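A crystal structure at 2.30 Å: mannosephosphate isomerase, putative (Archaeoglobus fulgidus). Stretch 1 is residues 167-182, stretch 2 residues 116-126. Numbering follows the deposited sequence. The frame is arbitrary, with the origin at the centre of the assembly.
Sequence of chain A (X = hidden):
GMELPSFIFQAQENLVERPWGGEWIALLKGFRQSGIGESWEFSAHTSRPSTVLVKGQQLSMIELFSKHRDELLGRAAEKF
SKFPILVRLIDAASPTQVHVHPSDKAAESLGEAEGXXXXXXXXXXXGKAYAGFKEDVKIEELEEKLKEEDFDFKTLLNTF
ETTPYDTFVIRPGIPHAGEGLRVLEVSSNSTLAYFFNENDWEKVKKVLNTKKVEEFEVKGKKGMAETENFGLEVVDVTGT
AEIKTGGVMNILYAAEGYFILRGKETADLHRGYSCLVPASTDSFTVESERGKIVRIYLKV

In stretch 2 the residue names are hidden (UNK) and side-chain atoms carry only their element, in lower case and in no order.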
# COMPACT_ATOMS: atom_id res chain seq x y z
N THR A 167 -4.20 -8.84 7.80
CA THR A 167 -4.48 -8.09 6.58
C THR A 167 -5.90 -7.55 6.57
O THR A 167 -6.80 -8.07 7.25
CB THR A 167 -4.25 -8.93 5.28
OG1 THR A 167 -5.17 -10.02 5.23
CG2 THR A 167 -2.83 -9.47 5.17
N PHE A 168 -6.08 -6.49 5.79
CA PHE A 168 -7.37 -5.87 5.56
C PHE A 168 -7.49 -5.56 4.08
O PHE A 168 -6.48 -5.35 3.40
CB PHE A 168 -7.51 -4.58 6.39
CG PHE A 168 -7.46 -4.82 7.86
CD1 PHE A 168 -8.63 -5.13 8.56
CD2 PHE A 168 -6.26 -4.80 8.55
CE1 PHE A 168 -8.59 -5.40 9.93
CE2 PHE A 168 -6.21 -5.06 9.91
CZ PHE A 168 -7.38 -5.36 10.61
N VAL A 169 -8.72 -5.55 3.59
CA VAL A 169 -9.00 -5.05 2.26
C VAL A 169 -10.03 -3.95 2.42
O VAL A 169 -11.14 -4.18 2.91
CB VAL A 169 -9.52 -6.16 1.28
CG1 VAL A 169 -9.92 -5.53 -0.08
CG2 VAL A 169 -8.46 -7.26 1.08
N ILE A 170 -9.62 -2.73 2.06
CA ILE A 170 -10.46 -1.55 2.22
C ILE A 170 -11.01 -1.16 0.85
O ILE A 170 -10.29 -0.65 -0.01
CB ILE A 170 -9.68 -0.35 2.86
CG1 ILE A 170 -8.93 -0.80 4.13
CG2 ILE A 170 -10.62 0.83 3.14
CD1 ILE A 170 -9.82 -1.28 5.27
N ARG A 171 -12.29 -1.44 0.68
CA ARG A 171 -13.00 -1.18 -0.58
C ARG A 171 -13.59 0.24 -0.61
O ARG A 171 -13.81 0.86 0.43
CB ARG A 171 -14.08 -2.24 -0.80
CG ARG A 171 -13.46 -3.62 -1.01
CD ARG A 171 -14.46 -4.74 -1.30
NE ARG A 171 -13.74 -6.01 -1.45
CZ ARG A 171 -13.47 -6.85 -0.45
NH1 ARG A 171 -13.89 -6.58 0.79
NH2 ARG A 171 -12.79 -7.97 -0.67
N PRO A 172 -13.82 0.78 -1.83
CA PRO A 172 -14.39 2.12 -1.97
C PRO A 172 -15.66 2.28 -1.14
O PRO A 172 -16.49 1.36 -1.09
CB PRO A 172 -14.72 2.20 -3.46
CG PRO A 172 -13.72 1.29 -4.10
CD PRO A 172 -13.55 0.15 -3.14
N GLY A 173 -15.80 3.42 -0.48
CA GLY A 173 -16.98 3.68 0.35
C GLY A 173 -16.84 3.28 1.81
O GLY A 173 -17.60 3.75 2.65
N ILE A 174 -15.86 2.41 2.11
CA ILE A 174 -15.63 1.94 3.49
C ILE A 174 -14.82 2.96 4.31
O ILE A 174 -13.69 3.26 3.96
CB ILE A 174 -14.91 0.55 3.52
CG1 ILE A 174 -15.69 -0.52 2.74
CG2 ILE A 174 -14.65 0.09 4.97
CD1 ILE A 174 -17.07 -0.84 3.30
N PRO A 175 -15.41 3.48 5.40
CA PRO A 175 -14.71 4.40 6.30
C PRO A 175 -13.63 3.65 7.09
O PRO A 175 -13.84 2.49 7.49
CB PRO A 175 -15.81 4.90 7.23
CG PRO A 175 -16.80 3.76 7.25
CD PRO A 175 -16.78 3.19 5.87
N HIS A 176 -12.49 4.30 7.32
CA HIS A 176 -11.39 3.63 7.98
C HIS A 176 -10.41 4.61 8.60
O HIS A 176 -10.43 5.81 8.29
CB HIS A 176 -10.68 2.66 7.00
CG HIS A 176 -9.99 3.36 5.86
ND1 HIS A 176 -10.66 3.79 4.74
CD2 HIS A 176 -8.69 3.69 5.68
CE1 HIS A 176 -9.80 4.36 3.91
NE2 HIS A 176 -8.60 4.32 4.46
N ALA A 177 -9.57 4.08 9.49
CA ALA A 177 -8.56 4.82 10.24
C ALA A 177 -7.65 3.80 10.92
O ALA A 177 -7.90 2.58 10.88
CB ALA A 177 -9.21 5.74 11.28
N GLY A 178 -6.59 4.30 11.55
CA GLY A 178 -5.65 3.47 12.29
C GLY A 178 -5.08 4.24 13.46
O GLY A 178 -5.16 5.46 13.49
N GLU A 179 -4.52 3.52 14.42
CA GLU A 179 -3.93 4.13 15.61
C GLU A 179 -2.83 3.21 16.14
O GLU A 179 -3.08 2.04 16.39
CB GLU A 179 -5.00 4.36 16.67
CG GLU A 179 -4.51 5.01 17.93
CD GLU A 179 -5.64 5.27 18.94
OE1 GLU A 179 -6.44 4.35 19.22
OE2 GLU A 179 -5.72 6.41 19.44
N GLY A 180 -1.64 3.76 16.32
CA GLY A 180 -0.50 3.00 16.81
C GLY A 180 -0.18 1.84 15.89
O GLY A 180 0.24 0.77 16.34
N LEU A 181 -0.39 2.06 14.59
CA LEU A 181 -0.42 1.00 13.60
C LEU A 181 0.63 1.19 12.51
O LEU A 181 0.66 2.25 11.86
CB LEU A 181 -1.82 0.93 12.96
CG LEU A 181 -2.18 -0.35 12.21
CD1 LEU A 181 -2.42 -1.52 13.19
CD2 LEU A 181 -3.41 -0.10 11.34
N ARG A 182 1.47 0.17 12.33
CA ARG A 182 2.49 0.15 11.28
C ARG A 182 2.01 -0.78 10.19
O ARG A 182 1.67 -1.93 10.45
CB ARG A 182 3.82 -0.37 11.83
CG ARG A 182 4.37 0.47 12.97
CD ARG A 182 5.46 -0.27 13.68
NE ARG A 182 6.04 0.56 14.73
CZ ARG A 182 7.04 0.17 15.52
NH1 ARG A 182 7.57 -1.04 15.40
NH2 ARG A 182 7.52 1.00 16.44
N UNK A 116 -10.37 5.98 -8.80
CA UNK A 116 -10.78 5.39 -7.53
C UNK A 116 -9.67 4.65 -6.80
O UNK A 116 -8.57 4.47 -7.33
N UNK A 117 -9.96 4.26 -5.56
CA UNK A 117 -8.96 3.62 -4.72
C UNK A 117 -9.54 2.38 -4.06
O UNK A 117 -10.55 2.45 -3.35
c UNK A 117 -8.14 5.97 -4.10
c UNK A 117 -8.42 4.55 -3.59
c UNK A 117 -7.15 3.94 -2.96
N UNK A 118 -8.90 1.24 -4.31
CA UNK A 118 -9.06 0.03 -3.48
C UNK A 118 -7.69 -0.26 -2.89
O UNK A 118 -6.67 0.04 -3.51
c UNK A 118 -9.04 -2.72 -6.34
c UNK A 118 -9.55 -1.15 -4.32
o UNK A 118 -10.15 -3.28 -6.08
c UNK A 118 -8.61 -1.49 -5.51
o UNK A 118 -8.27 -3.12 -7.25
N UNK A 119 -7.65 -0.84 -1.69
CA UNK A 119 -6.36 -1.14 -1.07
C UNK A 119 -6.33 -2.40 -0.22
O UNK A 119 -7.35 -2.85 0.33
c UNK A 119 -5.86 0.05 -0.27
o UNK A 119 -6.74 0.31 0.79
N UNK A 120 -5.14 -2.98 -0.15
CA UNK A 120 -4.85 -4.12 0.69
C UNK A 120 -3.80 -3.67 1.71
O UNK A 120 -2.80 -3.04 1.38
c UNK A 120 -4.36 -5.28 -0.17
N UNK A 121 -4.04 -4.01 2.97
CA UNK A 121 -3.20 -3.60 4.10
C UNK A 121 -2.54 -4.83 4.67
O UNK A 121 -3.18 -5.86 4.83
c UNK A 121 -5.43 -0.88 7.32
c UNK A 121 -6.13 1.53 5.97
c UNK A 121 -4.59 -1.61 4.96
c UNK A 121 -4.07 -2.99 5.20
c UNK A 121 -4.64 -0.92 3.77
n UNK A 121 -5.18 0.32 3.97
c UNK A 121 -5.52 0.46 5.29
c UNK A 121 -5.17 -0.75 5.94
c UNK A 121 -6.04 0.20 8.00
c UNK A 121 -6.37 1.38 7.33
N UNK A 122 -1.25 -4.71 4.97
CA UNK A 122 -0.51 -5.70 5.74
C UNK A 122 0.08 -4.98 6.95
O UNK A 122 0.90 -4.07 6.82
c UNK A 122 2.71 -7.75 4.90
c UNK A 122 0.58 -8.76 5.87
c UNK A 122 0.59 -6.37 4.92
c UNK A 122 1.40 -7.46 5.65
N UNK A 123 -0.35 -5.41 8.12
CA UNK A 123 -0.02 -4.77 9.38
C UNK A 123 1.25 -5.43 9.94
O UNK A 123 1.47 -6.62 9.74
c UNK A 123 -1.25 -4.92 10.32
c UNK A 123 -0.89 -4.77 11.78
c UNK A 123 -2.39 -3.98 9.89
N UNK A 124 2.08 -4.67 10.65
CA UNK A 124 3.35 -5.19 11.16
C UNK A 124 3.43 -5.30 12.67
O UNK A 124 4.39 -5.83 13.19
c UNK A 124 4.73 -4.49 9.15
c UNK A 124 5.05 -4.73 6.39
c UNK A 124 5.02 -5.72 8.57
c UNK A 124 4.74 -3.49 6.96
c UNK A 124 5.17 -5.85 7.19
c UNK A 124 4.57 -3.38 8.34
c UNK A 124 4.54 -4.37 10.63
N UNK A 125 2.43 -4.79 13.38
CA UNK A 125 2.54 -4.69 14.83
C UNK A 125 1.19 -4.91 15.49
O UNK A 125 0.21 -5.24 14.82
c UNK A 125 3.17 -3.34 15.23
o UNK A 125 1.39 -2.15 14.12
n UNK A 125 2.35 -1.15 15.89
c UNK A 125 2.23 -2.16 15.03
N UNK A 126 1.15 -4.71 16.80
CA UNK A 126 -0.10 -4.74 17.54
C UNK A 126 -0.60 -3.32 17.77
O UNK A 126 -0.07 -2.57 18.59
c UNK A 126 0.04 -5.57 18.82
n UNK A 126 0.55 -9.00 21.75
c UNK A 126 0.79 -6.90 18.54
c UNK A 126 1.14 -8.01 20.78
c UNK A 126 0.44 -8.09 19.45
O HOH W 1 -10.76 2.01 -0.77
O HOH W 2 0.44 0.04 18.79

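Position 116 has no side-chain atoms, which makes it Gly116. Position 117 carries three carbons, one bearing the other two, and its backbone O lies 3.5 Å from Pro172 CG; the fork at CB identifies Val117. At 118 three carbons run in a row and the third bears two oxygens, a carboxylate on a two-methylene arm, with CB 4.4 Å from Pro172 CD: Glu118.

Position 119 has one carbon and one oxygen, the oxygen near Ile170 CB, hence Ser119, with OG 3.7 Å from Ile170 CB. Its backbone is paired both ways with Ile170, Ser119 N to Ile170 O at 3.1 Å and Ile170 N to Ser119 O at 2.9 Å. A lone carbon at 120, opposite Val169 in a non-hydrogen-bonded pair, CA to CA 4.5 Å, gives Ala120.

Position 121 shows one carbon followed by fused five- and six-membered rings holding eight carbons and one nitrogen, with one face under Ile170 CG1 and a ring carbon near His176 CD2; this is an indole, so Trp121. Ile170 CG1 stands 4.0 Å from the centroid of the five-membered ring and 18° off its normal, a CH-pi contact over the face. His176 CD2 comes within 3.4 Å of Trp121 CZ2, the ring planes inclined at 74°, while Ala177 O meets the indole edge, 4.0 Å from Trp121 CH2.

Four carbons forked at the second, a terminal one near Thr167 CG2, mark 122 as Leu122; its CD1 is 3.6 Å from Thr167 CG2. Position 123 again has three carbons branched at the first, its two end carbons near Leu181 CD1 and Phe168 CE2: Val123, with CG1 3.9 Å from Leu181 CD1 and CG2 4.0 Å from Phe168 CE2, at the edge of that ring. At position 124, whose N donates to Arg182 O at 2.8 Å, one carbon and a six-carbon ring without a hydroxyl identify Phe124.

At 125 two carbons end in one oxygen and one nitrogen. The oxygen accepts from Arg182 N at 2.9 Å and the nitrogen donates to Gly180 O at 2.9 Å, which fits the carboxamide of Asn125. At position 126, CB points away from stretch 1, but a water bridges the backbone O and Gly180 O; four carbons in a row ending in nitrogen give Lys126.

The contact combines two devices. Strands 167-170 and 119-123 run antiparallel at 159°, with reciprocal hydrogen bonds at Phe168-Trp121 and Ile170-Ser119. These four side chains share one sheet face, where Trp121, with 152 Å² covered, also reaches His176 and Leu181. Beyond this ladder, the Asn125 amide engages the backbone at Gly180 and Arg182, the second device. Together the stretches bury 933 Å².

Stretch 2 (116-126) GVESAWLVFNK
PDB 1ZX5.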